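Local coordinates for beta-galactoside-binding lectin (Gallus gallus, PDB 1QMJ), which binds beta-galactosides such as lactose as a homodimeric galectin and may take part in the regulation of differentiation, at residues A[4-10]-A[113-119]; A[16-22]-A[81-87]; A[38-43]-A[64-68]; A[53-59]-A[70-76]. All blocks are in the same frame, centred on the assembly; numbering follows the deposited sequence.

Contact 1 (A[4-10]-A[113-119])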
loop_
_atom_site.group_PDB
_atom_site.type_symbol
_atom_site.label_atom_id
_atom_site.label_comp_id
_atom_site.label_asym_id
_atom_site.label_seq_id
_atom_site.Cartn_x
_atom_site.Cartn_y
_atom_site.Cartn_z
ATOM N N VAL A 4 1.340 -4.104 5.411
ATOM C CA VAL A 4 2.690 -4.300 4.888
ATOM C C VAL A 4 2.657 -4.197 3.368
ATOM O O VAL A 4 1.786 -4.784 2.708
ATOM C CB VAL A 4 3.216 -5.686 5.279
ATOM C CG1 VAL A 4 4.628 -5.959 4.753
ATOM C CG2 VAL A 4 3.291 -5.898 6.792
ATOM N N VAL A 5 3.609 -3.448 2.855
ATOM C CA VAL A 5 3.755 -3.232 1.412
ATOM C C VAL A 5 5.122 -3.732 0.954
ATOM O O VAL A 5 6.159 -3.356 1.520
ATOM C CB VAL A 5 3.635 -1.743 1.076
ATOM C CG1 VAL A 5 3.407 -1.486 -0.416
ATOM C CG2 VAL A 5 2.475 -1.053 1.796
ATOM N N THR A 6 5.088 -4.620 -0.013
ATOM C CA THR A 6 6.309 -5.216 -0.567
ATOM C C THR A 6 6.318 -5.047 -2.090
ATOM O O THR A 6 5.373 -4.504 -2.678
ATOM C CB THR A 6 6.377 -6.707 -0.209
ATOM O OG1 THR A 6 5.148 -7.346 -0.523
ATOM C CG2 THR A 6 6.648 -6.949 1.280
ATOM N N GLN A 7 7.397 -5.517 -2.680
ATOM C CA GLN A 7 7.610 -5.449 -4.135
ATOM C C GLN A 7 7.796 -3.994 -4.588
ATOM O O GLN A 7 7.517 -3.642 -5.741
ATOM C CB GLN A 7 6.407 -6.024 -4.892
ATOM C CG GLN A 7 5.977 -7.406 -4.395
ATOM C CD GLN A 7 7.046 -8.481 -4.595
ATOM O OE1 GLN A 7 7.842 -8.394 -5.531
ATOM N NE2 GLN A 7 7.113 -9.502 -3.764
ATOM N N LEU A 8 8.264 -3.172 -3.666
ATOM C CA LEU A 8 8.510 -1.744 -3.939
ATOM C C LEU A 8 9.904 -1.567 -4.535
ATOM O O LEU A 8 10.744 -2.478 -4.481
ATOM C CB LEU A 8 8.424 -0.924 -2.651
ATOM C CG LEU A 8 7.002 -0.790 -2.106
ATOM C CD1 LEU A 8 6.944 -0.011 -0.790
ATOM C CD2 LEU A 8 6.055 -0.062 -3.063
ATOM N N ASP A 9 10.109 -0.390 -5.090
ATOM C CA ASP A 9 11.381 -0.022 -5.716
ATOM C C ASP A 9 11.621 1.483 -5.585
ATOM O O ASP A 9 12.002 2.157 -6.551
ATOM C CB ASP A 9 11.367 -0.395 -7.202
ATOM C CG ASP A 9 12.747 -0.291 -7.866
ATOM O OD1 ASP A 9 13.748 0.185 -7.206
ATOM O OD2 ASP A 9 12.908 -0.680 -9.085
ATOM N N VAL A 10 11.389 1.981 -4.383
ATOM C CA VAL A 10 11.596 3.403 -4.080
ATOM C C VAL A 10 13.091 3.682 -4.089
ATOM O O VAL A 10 13.858 3.076 -3.331
ATOM C CB VAL A 10 11.032 3.757 -2.702
ATOM C CG1 VAL A 10 11.060 5.263 -2.421
ATOM C CG2 VAL A 10 9.577 3.327 -2.517
ATOM N N GLU A 113 20.227 1.366 -0.949
ATOM C CA GLU A 113 19.999 2.246 -2.100
ATOM C C GLU A 113 18.580 2.250 -2.672
ATOM O O GLU A 113 18.299 2.952 -3.646
ATOM C CB GLU A 113 21.022 1.981 -3.212
ATOM C CG GLU A 113 21.298 0.509 -3.508
ATOM C CD GLU A 113 22.610 0.030 -2.902
ATOM O OE1 GLU A 113 23.678 0.504 -3.355
ATOM O OE2 GLU A 113 22.573 -0.814 -1.977
ATOM N N LYS A 114 17.691 1.461 -2.080
ATOM C CA LYS A 114 16.304 1.422 -2.525
ATOM C C LYS A 114 15.461 0.778 -1.441
ATOM O O LYS A 114 15.961 -0.052 -0.680
ATOM C CB LYS A 114 16.156 0.645 -3.843
ATOM C CG LYS A 114 15.823 -0.832 -3.684
ATOM C CD LYS A 114 15.569 -1.514 -5.017
ATOM C CE LYS A 114 16.849 -1.647 -5.830
ATOM N NZ LYS A 114 16.623 -2.410 -7.093
ATOM N N ILE A 115 14.206 1.198 -1.341
ATOM C CA ILE A 115 13.283 0.642 -0.360
ATOM C C ILE A 115 12.332 -0.314 -1.065
ATOM O O ILE A 115 11.719 0.039 -2.071
ATOM C CB ILE A 115 12.475 1.751 0.358
ATOM C CG1 ILE A 115 13.375 2.479 1.364
ATOM C CG2 ILE A 115 11.248 1.160 1.060
ATOM C CD1 ILE A 115 12.788 3.773 1.913
ATOM N N GLN A 116 12.216 -1.526 -0.540
ATOM C CA GLN A 116 11.334 -2.517 -1.128
ATOM C C GLN A 116 10.282 -2.974 -0.135
ATOM O O GLN A 116 9.375 -3.725 -0.486
ATOM C CB GLN A 116 12.141 -3.728 -1.574
ATOM C CG GLN A 116 13.320 -3.391 -2.454
ATOM C CD GLN A 116 14.121 -4.617 -2.826
ATOM O OE1 GLN A 116 14.770 -5.229 -1.978
ATOM N NE2 GLN A 116 14.071 -4.991 -4.097
ATOM N N TYR A 117 10.399 -2.502 1.099
ATOM C CA TYR A 117 9.490 -2.900 2.161
ATOM C C TYR A 117 9.042 -1.695 2.979
ATOM O O TYR A 117 9.850 -0.824 3.299
ATOM C CB TYR A 117 10.219 -3.911 3.059
ATOM C CG TYR A 117 9.476 -4.360 4.299
ATOM C CD1 TYR A 117 9.582 -3.648 5.500
ATOM C CD2 TYR A 117 8.700 -5.518 4.283
ATOM C CE1 TYR A 117 8.932 -4.084 6.653
ATOM C CE2 TYR A 117 8.045 -5.963 5.427
ATOM C CZ TYR A 117 8.165 -5.245 6.606
ATOM O OH TYR A 117 7.509 -5.687 7.734
ATOM N N LEU A 118 7.755 -1.666 3.316
ATOM C CA LEU A 118 7.158 -0.600 4.117
ATOM C C LEU A 118 6.109 -1.267 4.987
ATOM O O LEU A 118 5.350 -2.097 4.507
ATOM C CB LEU A 118 6.491 0.453 3.212
ATOM C CG LEU A 118 5.660 1.599 3.826
ATOM C CD1 LEU A 118 6.515 2.502 4.688
ATOM C CD2 LEU A 118 5.022 2.427 2.730
ATOM N N ALA A 119 6.094 -0.950 6.272
ATOM C CA ALA A 119 5.102 -1.515 7.173
ATOM C C ALA A 119 4.699 -0.480 8.209
ATOM O O ALA A 119 5.537 0.276 8.700
ATOM C CB ALA A 119 5.642 -2.752 7.853
#

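Contact 2 (A[16-22]-A[81-87]). With BME (beta-mercaptoethanol), chain C.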
loop_
_atom_site.group_PDB
_atom_site.type_symbol
_atom_site.label_atom_id
_atom_site.label_comp_id
_atom_site.label_asym_id
_atom_site.label_seq_id
_atom_site.Cartn_x
_atom_site.Cartn_y
_atom_site.Cartn_z
ATOM N N VAL A 16 7.727 8.964 -0.332
ATOM C CA VAL A 16 6.689 8.035 0.142
ATOM C C VAL A 16 5.895 8.736 1.232
ATOM O O VAL A 16 6.434 9.094 2.285
ATOM C CB VAL A 16 7.318 6.762 0.716
ATOM C CG1 VAL A 16 6.289 5.836 1.373
ATOM C CG2 VAL A 16 8.027 5.910 -0.336
ATOM N N LYS A 17 4.630 8.927 0.966
ATOM C CA LYS A 17 3.744 9.610 1.908
ATOM C C LYS A 17 2.713 8.665 2.501
ATOM O O LYS A 17 1.969 7.991 1.775
ATOM C CB LYS A 17 2.982 10.729 1.210
ATOM C CG LYS A 17 3.883 11.815 0.632
ATOM C CD LYS A 17 3.083 12.976 0.048
ATOM C CE LYS A 17 3.929 14.216 -0.231
ATOM N NZ LYS A 17 3.132 15.450 -0.269
ATOM N N VAL A 18 2.704 8.649 3.812
ATOM C CA VAL A 18 1.767 7.842 4.582
ATOM C C VAL A 18 0.838 8.772 5.349
ATOM O O VAL A 18 1.274 9.527 6.227
ATOM C CB VAL A 18 2.500 6.946 5.583
ATOM C CG1 VAL A 18 1.540 6.135 6.462
ATOM C CG2 VAL A 18 3.417 5.920 4.917
ATOM N N LYS A 19 -0.420 8.698 4.991
ATOM C CA LYS A 19 -1.468 9.500 5.626
ATOM C C LYS A 19 -2.313 8.591 6.502
ATOM O O LYS A 19 -2.613 7.450 6.135
ATOM C CB LYS A 19 -2.365 10.149 4.570
ATOM C CG LYS A 19 -1.590 10.878 3.475
ATOM C CD LYS A 19 -2.507 11.556 2.455
ATOM C CE LYS A 19 -3.189 12.814 3.004
ATOM N NZ LYS A 19 -4.243 12.518 3.987
ATOM N N GLY A 20 -2.684 9.103 7.650
ATOM C CA GLY A 20 -3.498 8.339 8.596
ATOM C C GLY A 20 -3.893 9.194 9.787
ATOM O O GLY A 20 -3.707 10.420 9.789
ATOM N N LYS A 21 -4.429 8.507 10.765
ATOM C CA LYS A 21 -4.886 9.124 11.999
ATOM C C LYS A 21 -4.376 8.346 13.203
ATOM O O LYS A 21 -4.494 7.114 13.267
ATOM C CB LYS A 21 -6.419 9.132 12.038
ATOM C CG LYS A 21 -6.985 9.741 13.324
ATOM C CD LYS A 21 -8.151 8.938 13.905
ATOM C CE LYS A 21 -8.645 9.487 15.245
ATOM N NZ LYS A 21 -9.143 10.867 15.152
ATOM N N ILE A 22 -3.813 9.095 14.126
ATOM C CA ILE A 22 -3.306 8.542 15.378
ATOM C C ILE A 22 -4.515 8.326 16.289
ATOM O O ILE A 22 -5.323 9.239 16.491
ATOM C CB ILE A 22 -2.318 9.525 16.029
ATOM C CG1 ILE A 22 -1.159 9.924 15.108
ATOM C CG2 ILE A 22 -1.663 8.965 17.293
ATOM C CD1 ILE A 22 -0.374 11.135 15.624
ATOM N N GLY A 81 -5.186 11.297 18.400
ATOM C CA GLY A 81 -6.417 11.655 17.657
ATOM C C GLY A 81 -6.094 12.623 16.520
ATOM O O GLY A 81 -6.993 13.203 15.891
ATOM N N ASP A 82 -4.817 12.765 16.286
ATOM C CA ASP A 82 -4.300 13.660 15.258
ATOM C C ASP A 82 -4.130 12.943 13.918
ATOM O O ASP A 82 -3.590 11.829 13.852
ATOM C CB ASP A 82 -2.940 14.196 15.686
ATOM C CG ASP A 82 -3.033 15.525 16.428
ATOM O OD1 ASP A 82 -4.153 15.893 16.953
ATOM O OD2 ASP A 82 -1.993 16.278 16.526
ATOM N N LYS A 83 -4.608 13.625 12.892
ATOM C CA LYS A 83 -4.524 13.160 11.502
ATOM C C LYS A 83 -3.282 13.785 10.881
ATOM O O LYS A 83 -3.232 14.999 10.636
ATOM C CB LYS A 83 -5.768 13.594 10.725
ATOM C CG LYS A 83 -7.018 12.795 11.097
ATOM C CD LYS A 83 -8.306 13.608 10.963
ATOM C CE LYS A 83 -9.514 12.925 11.607
ATOM N NZ LYS A 83 -10.673 13.819 11.745
ATOM N N VAL A 84 -2.300 12.945 10.640
ATOM C CA VAL A 84 -1.023 13.396 10.084
ATOM C C VAL A 84 -0.617 12.616 8.835
ATOM O O VAL A 84 -1.091 11.486 8.610
ATOM C CB VAL A 84 0.086 13.211 11.127
ATOM C CG1 VAL A 84 0.341 11.742 11.478
ATOM C CG2 VAL A 84 1.435 13.766 10.674
ATOM N N GLU A 85 0.254 13.298 8.096
ATOM C CA GLU A 85 0.871 12.810 6.852
ATOM C C GLU A 85 2.385 12.782 7.059
ATOM O O GLU A 85 3.007 13.811 7.369
ATOM C CB GLU A 85 0.540 13.735 5.670
ATOM C CG GLU A 85 1.149 13.239 4.347
ATOM C CD GLU A 85 0.684 14.031 3.119
ATOM O OE1 GLU A 85 0.653 15.320 3.154
ATOM O OE2 GLU A 85 0.323 13.408 2.046
ATOM N N ILE A 86 2.935 11.608 6.889
ATOM C CA ILE A 86 4.371 11.375 7.064
ATOM C C ILE A 86 5.032 11.137 5.702
ATOM O O ILE A 86 4.657 10.223 4.959
ATOM C CB ILE A 86 4.562 10.153 7.965
ATOM C CG1 ILE A 86 3.942 10.349 9.355
ATOM C CG2 ILE A 86 6.031 9.806 8.204
ATOM C CD1 ILE A 86 3.611 9.033 10.062
ATOM N N CYS A 87 6.009 11.979 5.411
ATOM C CA CYS A 87 6.762 11.915 4.145
ATOM C C CYS A 87 8.174 11.393 4.404
ATOM O O CYS A 87 8.904 11.916 5.260
ATOM C CB CYS A 87 6.842 13.303 3.519
ATOM S SG CYS A 87 5.177 13.948 3.000
HETATM C C1 BME C . 4.752 16.664 5.636
HETATM C C2 BME C . 4.144 16.475 4.245
HETATM O O1 BME C . 3.776 16.374 6.610
HETATM S S2 BME C . 5.390 15.921 3.050
#

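Contact 3 (A[38-43]-A[64-68])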
loop_
_atom_site.group_PDB
_atom_site.type_symbol
_atom_site.label_atom_id
_atom_site.label_comp_id
_atom_site.label_asym_id
_atom_site.label_seq_id
_atom_site.Cartn_x
_atom_site.Cartn_y
_atom_site.Cartn_z
ATOM N N SER A 38 13.326 -8.021 8.689
ATOM C CA SER A 38 14.562 -8.274 9.471
ATOM C C SER A 38 15.635 -7.207 9.208
ATOM O O SER A 38 16.558 -7.012 10.012
ATOM C CB SER A 38 15.149 -9.637 9.112
ATOM O OG SER A 38 14.223 -10.662 9.438
ATOM N N THR A 39 15.503 -6.531 8.090
ATOM C CA THR A 39 16.456 -5.480 7.703
ATOM C C THR A 39 15.699 -4.202 7.361
ATOM O O THR A 39 15.090 -4.085 6.288
ATOM C CB THR A 39 17.269 -5.938 6.498
ATOM O OG1 THR A 39 17.982 -7.122 6.824
ATOM C CG2 THR A 39 18.291 -4.897 6.037
ATOM N N LEU A 40 15.768 -3.279 8.297
ATOM C CA LEU A 40 15.099 -1.985 8.182
ATOM C C LEU A 40 16.094 -0.842 8.126
ATOM O O LEU A 40 17.039 -0.770 8.927
ATOM C CB LEU A 40 14.201 -1.743 9.392
ATOM C CG LEU A 40 13.169 -2.842 9.603
ATOM C CD1 LEU A 40 12.323 -2.622 10.859
ATOM C CD2 LEU A 40 12.179 -2.960 8.444
ATOM N N MET A 41 15.844 0.021 7.178
ATOM C CA MET A 41 16.654 1.201 6.984
ATOM C C MET A 41 16.284 2.202 8.071
ATOM O O MET A 41 17.115 2.989 8.537
ATOM C CB MET A 41 16.387 1.799 5.602
ATOM C CG MET A 41 17.127 3.116 5.363
ATOM S SD MET A 41 16.547 3.976 3.919
ATOM C CE MET A 41 16.677 2.918 2.494
ATOM N N LEU A 42 15.020 2.154 8.472
ATOM C CA LEU A 42 14.529 3.066 9.502
ATOM C C LEU A 42 13.252 2.569 10.190
ATOM O O LEU A 42 12.290 2.136 9.531
ATOM C CB LEU A 42 14.214 4.417 8.887
ATOM C CG LEU A 42 13.414 5.312 9.824
ATOM C CD1 LEU A 42 14.209 5.742 11.057
ATOM C CD2 LEU A 42 12.947 6.601 9.153
ATOM N N HIS A 43 13.321 2.669 11.505
ATOM C CA HIS A 43 12.235 2.296 12.413
ATOM C C HIS A 43 11.775 3.547 13.172
ATOM O O HIS A 43 12.220 3.806 14.301
ATOM C CB HIS A 43 12.718 1.242 13.418
ATOM C CG HIS A 43 11.645 0.856 14.446
ATOM N ND1 HIS A 43 11.827 1.053 15.812
ATOM C CD2 HIS A 43 10.410 0.300 14.307
ATOM C CE1 HIS A 43 10.743 0.629 16.439
ATOM N NE2 HIS A 43 9.889 0.177 15.555
ATOM N N ASP A 64 19.615 -7.993 9.981
ATOM C CA ASP A 64 19.666 -9.417 10.265
ATOM C C ASP A 64 18.910 -9.709 11.568
ATOM O O ASP A 64 19.335 -10.541 12.379
ATOM C CB ASP A 64 21.123 -9.856 10.408
ATOM C CG ASP A 64 21.330 -11.349 10.147
ATOM O OD1 ASP A 64 20.485 -12.004 9.425
ATOM O OD2 ASP A 64 22.353 -11.952 10.651
ATOM N N GLY A 65 17.807 -8.994 11.717
ATOM C CA GLY A 65 16.892 -9.128 12.871
ATOM C C GLY A 65 17.452 -8.512 14.171
ATOM O O GLY A 65 16.904 -8.716 15.262
ATOM N N THR A 66 18.533 -7.762 14.063
ATOM C CA THR A 66 19.147 -7.118 15.251
ATOM C C THR A 66 18.969 -5.598 15.199
ATOM O O THR A 66 19.258 -4.953 14.183
ATOM C CB THR A 66 20.649 -7.412 15.326
ATOM O OG1 THR A 66 20.880 -8.812 15.292
ATOM C CG2 THR A 66 21.296 -6.876 16.608
ATOM N N TRP A 67 18.491 -5.059 16.308
ATOM C CA TRP A 67 18.279 -3.612 16.449
ATOM C C TRP A 67 19.632 -2.920 16.617
ATOM O O TRP A 67 20.548 -3.459 17.254
ATOM C CB TRP A 67 17.433 -3.290 17.694
ATOM C CG TRP A 67 15.958 -3.705 17.599
ATOM C CD1 TRP A 67 15.337 -4.627 18.347
ATOM C CD2 TRP A 67 15.002 -3.169 16.692
ATOM N NE1 TRP A 67 13.973 -4.673 17.917
ATOM C CE2 TRP A 67 13.797 -3.811 16.949
ATOM C CE3 TRP A 67 15.054 -2.197 15.682
ATOM C CZ2 TRP A 67 12.614 -3.534 16.252
ATOM C CZ3 TRP A 67 13.858 -1.928 14.981
ATOM C CH2 TRP A 67 12.696 -2.565 15.254
ATOM N N GLY A 68 19.728 -1.746 16.039
ATOM C CA GLY A 68 20.944 -0.929 16.121
ATOM C C GLY A 68 20.868 -0.092 17.396
ATOM O O GLY A 68 20.087 -0.391 18.308
#

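Contact 4 (A[53-59]-A[70-76])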
loop_
_atom_site.group_PDB
_atom_site.type_symbol
_atom_site.label_atom_id
_atom_site.label_comp_id
_atom_site.label_asym_id
_atom_site.label_seq_id
_atom_site.Cartn_x
_atom_site.Cartn_y
_atom_site.Cartn_z
ATOM N N ASP A 53 8.822 5.257 27.930
ATOM C CA ASP A 53 9.030 6.476 27.133
ATOM C C ASP A 53 7.720 7.240 26.997
ATOM O O ASP A 53 6.689 6.677 26.605
ATOM C CB ASP A 53 9.536 6.128 25.737
ATOM C CG ASP A 53 10.903 5.453 25.755
ATOM O OD1 ASP A 53 11.910 6.051 26.296
ATOM O OD2 ASP A 53 11.046 4.286 25.231
ATOM N N VAL A 54 7.806 8.507 27.331
ATOM C CA VAL A 54 6.666 9.418 27.261
ATOM C C VAL A 54 6.964 10.519 26.244
ATOM O O VAL A 54 7.950 11.258 26.375
ATOM C CB VAL A 54 6.406 10.047 28.634
ATOM C CG1 VAL A 54 5.268 11.071 28.617
ATOM C CG2 VAL A 54 6.020 9.018 29.701
ATOM N N ASN A 55 6.092 10.576 25.257
ATOM C CA ASN A 55 6.163 11.557 24.162
ATOM C C ASN A 55 7.602 11.711 23.652
ATOM O O ASN A 55 8.220 12.780 23.786
ATOM C CB ASN A 55 5.670 12.914 24.656
ATOM C CG ASN A 55 4.220 12.867 25.135
ATOM O OD1 ASN A 55 3.459 12.007 24.695
ATOM N ND2 ASN A 55 3.787 13.746 26.017
ATOM N N THR A 56 8.095 10.630 23.075
ATOM C CA THR A 56 9.454 10.578 22.515
ATOM C C THR A 56 9.480 9.777 21.222
ATOM O O THR A 56 8.889 8.692 21.127
ATOM C CB THR A 56 10.420 9.893 23.488
ATOM O OG1 THR A 56 10.401 10.548 24.744
ATOM C CG2 THR A 56 11.869 9.901 22.988
ATOM N N VAL A 57 10.167 10.333 20.253
ATOM C CA VAL A 57 10.337 9.684 18.958
ATOM C C VAL A 57 11.648 8.920 18.982
ATOM O O VAL A 57 12.715 9.489 19.247
ATOM C CB VAL A 57 10.383 10.711 17.820
ATOM C CG1 VAL A 57 10.794 10.091 16.479
ATOM C CG2 VAL A 57 9.038 11.392 17.562
ATOM N N VAL A 58 11.545 7.647 18.716
ATOM C CA VAL A 58 12.709 6.773 18.680
ATOM C C VAL A 58 12.939 6.319 17.248
ATOM O O VAL A 58 12.008 5.881 16.562
ATOM C CB VAL A 58 12.491 5.542 19.574
ATOM C CG1 VAL A 58 13.676 4.572 19.554
ATOM C CG2 VAL A 58 12.276 5.895 21.049
ATOM N N CYS A 59 14.176 6.451 16.838
ATOM C CA CYS A 59 14.619 6.054 15.498
ATOM C C CYS A 59 15.681 4.984 15.653
ATOM O O CYS A 59 16.519 5.046 16.560
ATOM C CB CYS A 59 15.203 7.255 14.751
ATOM S SG CYS A 59 13.924 8.526 14.295
ATOM N N GLU A 70 19.742 2.942 19.410
ATOM C CA GLU A 70 18.610 3.863 19.412
ATOM C C GLU A 70 19.084 5.301 19.308
ATOM O O GLU A 70 20.173 5.651 19.786
ATOM C CB GLU A 70 17.812 3.728 20.701
ATOM C CG GLU A 70 16.904 2.505 20.719
ATOM C CD GLU A 70 15.893 2.545 21.860
ATOM O OE1 GLU A 70 15.951 3.490 22.737
ATOM O OE2 GLU A 70 14.984 1.637 21.944
ATOM N N ASP A 71 18.234 6.065 18.679
ATOM C CA ASP A 71 18.428 7.492 18.470
ATOM C C ASP A 71 17.143 8.189 18.879
ATOM O O ASP A 71 16.145 8.166 18.148
ATOM C CB ASP A 71 18.738 7.774 16.997
ATOM C CG ASP A 71 19.000 9.257 16.715
ATOM O OD1 ASP A 71 19.210 10.073 17.693
ATOM O OD2 ASP A 71 19.008 9.692 15.501
ATOM N N ARG A 72 17.199 8.785 20.043
ATOM C CA ARG A 72 16.059 9.498 20.614
ATOM C C ARG A 72 16.090 10.953 20.181
ATOM O O ARG A 72 17.121 11.626 20.291
ATOM C CB ARG A 72 16.116 9.417 22.129
ATOM C CG ARG A 72 15.580 8.095 22.643
ATOM C CD ARG A 72 16.416 7.487 23.759
ATOM N NE ARG A 72 15.843 6.232 24.224
ATOM C CZ ARG A 72 14.721 6.160 24.937
ATOM N NH1 ARG A 72 14.058 7.273 25.285
ATOM N NH2 ARG A 72 14.170 5.013 25.345
ATOM N N LYS A 73 14.947 11.392 19.697
ATOM C CA LYS A 73 14.766 12.767 19.214
ATOM C C LYS A 73 14.132 13.628 20.310
ATOM O O LYS A 73 13.408 13.125 21.181
ATOM C CB LYS A 73 13.871 12.763 17.981
ATOM C CG LYS A 73 14.510 12.034 16.795
ATOM C CD LYS A 73 15.832 12.664 16.347
ATOM C CE LYS A 73 16.471 11.932 15.164
ATOM N NZ LYS A 73 17.641 12.636 14.619
ATOM N N ALA A 74 14.432 14.909 20.223
ATOM C CA ALA A 74 13.958 15.915 21.188
ATOM C C ALA A 74 12.524 16.385 20.885
ATOM O O ALA A 74 11.705 16.570 21.794
ATOM C CB ALA A 74 14.872 17.141 21.152
ATOM N N ASP A 75 12.237 16.573 19.611
ATOM C CA ASP A 75 10.909 17.052 19.165
ATOM C C ASP A 75 9.902 15.906 19.044
ATOM O O ASP A 75 10.240 14.795 18.614
ATOM C CB ASP A 75 11.025 17.726 17.801
ATOM C CG ASP A 75 11.909 18.969 17.834
ATOM O OD1 ASP A 75 11.463 20.062 18.353
ATOM O OD2 ASP A 75 13.099 18.923 17.343
ATOM N N PHE A 76 8.680 16.232 19.434
ATOM C CA PHE A 76 7.538 15.302 19.395
ATOM C C PHE A 76 6.287 16.061 18.925
ATOM O O PHE A 76 5.385 16.353 19.726
ATOM C CB PHE A 76 7.293 14.714 20.785
ATOM C CG PHE A 76 6.372 13.493 20.754
ATOM C CD1 PHE A 76 6.845 12.267 20.268
ATOM C CD2 PHE A 76 5.057 13.603 21.214
ATOM C CE1 PHE A 76 5.998 11.151 20.241
ATOM C CE2 PHE A 76 4.210 12.489 21.187
ATOM C CZ PHE A 76 4.681 11.263 20.701
HETATM O O HOH W 1 10.730 12.981 20.482
#

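Contact 1 (A[4-10]-A[113-119])
The ring of Tyr117 is met obliquely by Val4 and Thr6: Val4 CG1 lies 3.5 Å from Tyr117 CE2, and Thr6 CG2 lies 3.9 Å from Tyr117 CD2. Val4 CG1 stands anti to its own backbone N (chi1 180°), which turns this methyl to the ring, while Val4 CG2 touches the CB of Ala119. Val5 and Leu118 point to the other face of the sheet, where Leu8 CD1 packs on Leu118 CB at 4.1 Å and Ile129 and Phe131 lie beneath. Strand 4-6 pairs antiparallel with 117-119 in the galectin beta-sandwich (172° between directions). Val5 and Leu118 form a hydrogen-bonded pair, Val5 N to Leu118 O being 2.8 Å with a nearly straight N-H...O angle of 175°. Val4, Val5 and Thr6 also pair antiparallel with a strand of the second subunit, so the sheet runs on across the dimer interface. Toward its other neighbour, 113-119 forms a classic bulge, Gln116 and Tyr117 facing Gly34. The pairing with 4-10 resumes, two out of register, at Val10 and Ile115, with Ile115 N 2.8 Å from Val10 O. Nearby, Asp9 OD1 rests against Lys114 CD at 3.3 Å, its salt bridge to Lys114 NZ being long at 3.9 Å.

Contact 2 (A[16-22]-A[81-87])
Glu85 lies between Lys17 and Lys19, and the aliphatic parts of both lysines, rather than their ammonium groups, meet its carboxylate. Its CG is anti to the backbone N (chi1 -179°) and the chain stays extended, which carries Glu85 OE2 to 3.4 Å from both Lys17 CD and Lys19 CD. Lys17 is extended, and its NZ remains 4.2 Å from Glu85 OE2, beyond a salt bridge; Lys19 bends at its last two torsions. On the same face Lys17 CG rests 3.4 Å from Cys87 SG, joined by a disulfide to a beta-mercaptoethanol, probably from the crystallisation liquor. O1 of the beta-mercaptoethanol donates to Glu85 O at 2.8 Å. These strands are antiparallel neighbours (167° between directions) in the five-stranded sheet of the galectin sandwich. Val18 and Ile86 make a hydrogen-bonded pair, with Ile86 N to Val18 O at 2.7 Å. Their side chains turn to the opposite face, where Phe124, Val97 and Phe29 adjoin them. The side chains of Ile22 and Asp82 lie side by side, pointing the same way, and Ile22 N donates to Asp82 O. Lys21, bent at chi2 and chi4, brings NZ to 3.3 Å from Gly81 O, approaching from above the carbonyl plane.

Contact 3 (A[38-43]-A[64-68])
Trp67 reaches His43 with the far side of its six-membered ring, placing CH2 over the centre of one imidazole face, 3.6 Å above its plane. The planes are inclined at 47°, and the centroids of the imidazole and the six-membered ring of Trp67 are 4.6 Å apart, so the pair is oblique. Trp67 CZ3 shares the same approach, lying 3.6 Å from His43 CG. Both side chains are directed by their first torsions: His43 CG is anti to the backbone N (chi1 177°), which raises the imidazole from its strand, whereas Trp67 CG is anti to its carbonyl carbon, and the indole extends from its own strand across to the histidine. Leu40 enters the same group more loosely, its CD1 being 4.4 Å from Trp67 CH2.

This is probably the carbohydrate-recognition face of the fold, as in other galectins. Trp67 and Gly68 are predicted to belong to the beta-galactoside site, and in galectins generally the corresponding tryptophan stacks on the galactose ring. Strand 56-63 lies between the strands of Trp67 and His43, so the indole reaches over it, and Lys62 makes a cation-pi contact with the indole. At the far end, the loop containing Asp64 and Gly65 is tied to Ser38 by one backbone bond, Gly65 N to Ser38 O at 2.9 Å, whose donor is tilted 25° from the carbonyl plane. Asp64 N is 3.2 Å from Ser38 O, but its angle is too poor for a hydrogen bond. Gly65 has a positive phi, a conformation that favours glycine, and Asp36 OD1 accepts from Ser38 N on the approach to the strand.

Contact 4 (A[53-59]-A[70-76])
Arg72, on strand 71-73, which pairs antiparallel with 56-59 in the galectin sandwich, reaches beyond that pair to Asp53, before the corner at Asn55. Glu70, Asp71, Arg72 and Lys73 are predicted to belong to the beta-galactoside site. Both Arg72 NH1 and NH2 donate to Asp53 OD1 at 2.7 Å. This acceptor lies in the guanidinium plane; NH2 meets it on the syn side, whereas NH1 comes from above the carboxylate plane, and the two planes are 53° apart. Asp53 OD2 has a partner of its own in Arg47. The third nitrogen, Arg72 NE, donates to Glu70 OE1 at 3.1 Å, so salt bridges engage all three nitrogens and probably fix the guanidinium's rotation. On the backbone, Cys59 and Asp71 exchange a pair of bonds, and Lys73 N donates to Val57 O at 3.0 Å. Val57 N is served by a water, which accepts from it and donates to the carbonyls of Lys73 and Asp75. Lys73 NZ is satisfied chiefly by Glu105 O, with a weak bond to Asp71 OD2. Farther along, Phe76, with CG anti to the backbone N (chi1 -165°), lays one ring face against the Asn55-Thr56 backbone, Asn55 CA standing 3.6 Å above its centre.

How the contacts relate
Along the chain contact 1 encloses the other three, and contact 2 encloses contacts 3 and 4, whose segments alternate. Contacts 1, 3 and 4 share one antiparallel sheet, whereas contact 2 belongs to the five-stranded sheet packed against it. Contacts 1 and 2 are 18 Å apart between centres yet meet where Val10 and Leu118 pack on Val16. Contact 3 touches contact 1 through Met41 on Ile115, and contact 4 through Leu42 on Cys59. Contacts 1 and 4 lie on opposite sides of the chain's centre, their centres 24 Å and nearest atoms about 12 Å apart. Contact 3 lies between, touching both; contact 1 meets the second subunit, and contacts 3 and 4 share the predicted sugar site.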